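Probable outer membrane protein (Pseudomonas aeruginosa, PDB 3DWO) probably carries hydrophobic compounds such as long-chain fatty acids across the outer membrane, as a beta-barrel channel of the FadL family. Local coordinates at residues 315-320 and 329-334. Sequence-based numbering, arbitrary orientation.
Sequences QDLTLK and IPYTYR. With C8E ((hydroxyethyloxy)tri(ethyloxy)octane), chain D; SO4 (sulfate ion), chain B.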
# COMPACT_ATOMS: atom_id res chain seq x y z
N GLN A 315 10.93 -2.23 -9.07
CA GLN A 315 12.28 -2.79 -9.06
C GLN A 315 13.18 -2.09 -8.06
O GLN A 315 14.05 -2.72 -7.44
CB GLN A 315 12.89 -2.68 -10.46
CG GLN A 315 12.33 -3.70 -11.45
CD GLN A 315 12.73 -5.12 -11.07
OE1 GLN A 315 13.90 -5.40 -10.85
NE2 GLN A 315 11.75 -6.03 -10.99
N ASP A 316 12.99 -0.79 -7.88
CA ASP A 316 13.82 -0.04 -6.95
C ASP A 316 13.18 1.28 -6.51
O ASP A 316 12.23 1.76 -7.13
CB ASP A 316 15.17 0.26 -7.58
CG ASP A 316 15.05 1.15 -8.80
OD1 ASP A 316 14.22 0.85 -9.68
OD2 ASP A 316 15.78 2.16 -8.87
N LEU A 317 13.72 1.86 -5.45
CA LEU A 317 13.24 3.14 -4.95
C LEU A 317 14.45 4.03 -5.13
O LEU A 317 15.47 3.85 -4.46
CB LEU A 317 12.90 3.06 -3.45
CG LEU A 317 11.60 3.72 -2.95
CD1 LEU A 317 11.75 4.04 -1.47
CD2 LEU A 317 11.28 4.98 -3.73
N THR A 318 14.36 4.99 -6.04
CA THR A 318 15.49 5.86 -6.28
C THR A 318 15.23 7.31 -5.96
O THR A 318 14.36 7.95 -6.56
CB THR A 318 15.96 5.75 -7.73
OG1 THR A 318 16.17 4.38 -8.05
CG2 THR A 318 17.26 6.52 -7.92
N LEU A 319 15.99 7.84 -5.01
CA LEU A 319 15.85 9.24 -4.65
C LEU A 319 16.74 10.01 -5.60
O LEU A 319 17.91 9.69 -5.76
CB LEU A 319 16.30 9.50 -3.21
CG LEU A 319 16.45 11.00 -2.90
CD1 LEU A 319 15.09 11.68 -3.03
CD2 LEU A 319 17.02 11.18 -1.51
N LYS A 320 16.16 11.01 -6.25
CA LYS A 320 16.92 11.84 -7.17
C LYS A 320 16.78 13.29 -6.73
O LYS A 320 15.83 13.66 -6.04
CB LYS A 320 16.40 11.67 -8.60
CG LYS A 320 16.67 10.30 -9.21
CD LYS A 320 16.27 10.26 -10.68
CE LYS A 320 16.53 8.89 -11.29
NZ LYS A 320 16.10 8.81 -12.71
N ILE A 329 17.79 2.29 -4.06
CA ILE A 329 17.62 1.10 -3.24
C ILE A 329 16.83 0.03 -3.99
O ILE A 329 15.66 0.22 -4.33
CB ILE A 329 16.88 1.47 -1.93
CG1 ILE A 329 17.65 2.57 -1.20
CG2 ILE A 329 16.74 0.24 -1.03
CD1 ILE A 329 16.94 3.12 0.02
N PRO A 330 17.46 -1.12 -4.26
CA PRO A 330 16.76 -2.19 -4.98
C PRO A 330 15.74 -2.90 -4.10
O PRO A 330 15.97 -3.12 -2.92
CB PRO A 330 17.89 -3.12 -5.41
CG PRO A 330 19.10 -2.22 -5.45
CD PRO A 330 18.91 -1.39 -4.20
N TYR A 331 14.60 -3.25 -4.69
CA TYR A 331 13.57 -3.95 -3.96
C TYR A 331 13.12 -5.17 -4.74
O TYR A 331 12.71 -6.17 -4.14
CB TYR A 331 12.39 -3.01 -3.67
CG TYR A 331 12.64 -2.12 -2.48
CD1 TYR A 331 12.82 -2.66 -1.20
CD2 TYR A 331 12.72 -0.73 -2.61
CE1 TYR A 331 13.06 -1.85 -0.09
CE2 TYR A 331 12.97 0.10 -1.51
CZ TYR A 331 13.13 -0.47 -0.25
OH TYR A 331 13.36 0.34 0.84
N THR A 332 13.21 -5.08 -6.06
CA THR A 332 12.84 -6.18 -6.96
C THR A 332 11.63 -7.00 -6.53
O THR A 332 11.72 -8.22 -6.37
CB THR A 332 14.03 -7.14 -7.16
OG1 THR A 332 14.53 -7.56 -5.89
CG2 THR A 332 15.16 -6.44 -7.92
N TYR A 333 10.50 -6.33 -6.35
CA TYR A 333 9.26 -7.01 -5.97
C TYR A 333 8.87 -8.04 -7.02
O TYR A 333 9.22 -7.90 -8.19
CB TYR A 333 8.12 -5.99 -5.86
CG TYR A 333 8.00 -5.30 -4.52
CD1 TYR A 333 9.09 -5.20 -3.65
CD2 TYR A 333 6.79 -4.73 -4.14
CE1 TYR A 333 8.96 -4.55 -2.42
CE2 TYR A 333 6.66 -4.08 -2.92
CZ TYR A 333 7.74 -3.99 -2.06
OH TYR A 333 7.57 -3.37 -0.84
N ARG A 334 8.14 -9.07 -6.60
CA ARG A 334 7.69 -10.12 -7.50
C ARG A 334 6.21 -9.94 -7.80
O ARG A 334 5.46 -9.38 -6.99
CB ARG A 334 7.91 -11.50 -6.87
CG ARG A 334 7.16 -11.69 -5.55
CD ARG A 334 7.12 -13.14 -5.04
NE ARG A 334 6.32 -13.24 -3.82
CZ ARG A 334 6.02 -14.39 -3.20
NH1 ARG A 334 6.45 -15.55 -3.69
NH2 ARG A 334 5.27 -14.37 -2.10
C1 C8E D . 9.93 -3.96 1.24
C2 C8E D . 10.07 -2.53 1.44
C3 C8E D . 9.68 -1.69 0.31
C4 C8E D . 9.79 -0.31 0.74
C5 C8E D . 8.96 0.53 -0.16
C6 C8E D . 8.66 1.80 0.49
C7 C8E D . 8.36 2.61 -0.68
C8 C8E D . 7.23 3.51 -0.38
O9 C8E D . 7.16 4.91 -0.60
C10 C8E D . 8.10 5.75 0.05
C11 C8E D . 7.78 7.14 -0.40
O12 C8E D . 8.61 7.53 -1.50
C13 C8E D . 9.57 8.60 -1.23
C14 C8E D . 10.99 8.42 -0.61
O15 C8E D . 12.31 8.88 -1.04
C16 C8E D . 12.97 7.92 -1.89
C17 C8E D . 13.86 6.91 -1.14
O18 C8E D . 14.30 7.10 0.22
C19 C8E D . 15.58 7.79 0.32
C20 C8E D . 16.83 7.19 1.07
O21 C8E D . 17.05 7.53 2.44
S SO4 B . 12.72 9.12 -13.76
O1 SO4 B . 13.58 9.14 -14.97
O2 SO4 B . 12.81 7.78 -13.14
O3 SO4 B . 11.33 9.40 -14.17
O4 SO4 B . 13.18 10.13 -12.80
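Leu317 and Tyr331 form the dense part of this contact, lying side by side and pointing the same way. Leu317 CB meets the ring edge in its plane, 3.5 Å from Tyr331 CE2, while the octyl chain of a bound C8E detergent crosses one ring face, its C3 3.4 Å from Tyr331 CE1. Further along the same detergent, C17 rests 3.6 Å from Leu317 CD1. The hydroxyl of the buried Tyr331 hydrogen-bonds to Asp370 and Arg372, which probably help to fix the far end of the ring. Leu317 lies in the beta hairpin of strands 316-321 and 324-330, and Tyr331 directly follows it; in sequence the hairpin falls between strands 300-309 and 336-346, themselves paired with each other. The detergent site is consistent with a passage for hydrophobic compounds. Leu317 and Ile329, on one face, are an antiparallel hydrogen-bonded pair, with Leu317 N 2.8 Å from Ile329 O. Beyond Pro330 the register slips as in a beta bulge: Gln315 O accepts both Tyr331 N and Thr332 N, each at 2.9 Å and from above the carbonyl plane. At the looser, exposed margin the bent Gln315 side chain crosses Thr332 obliquely, OE1 lying 3.4 Å from Thr332 CG2, while its NE2 bonds to Ser312 O.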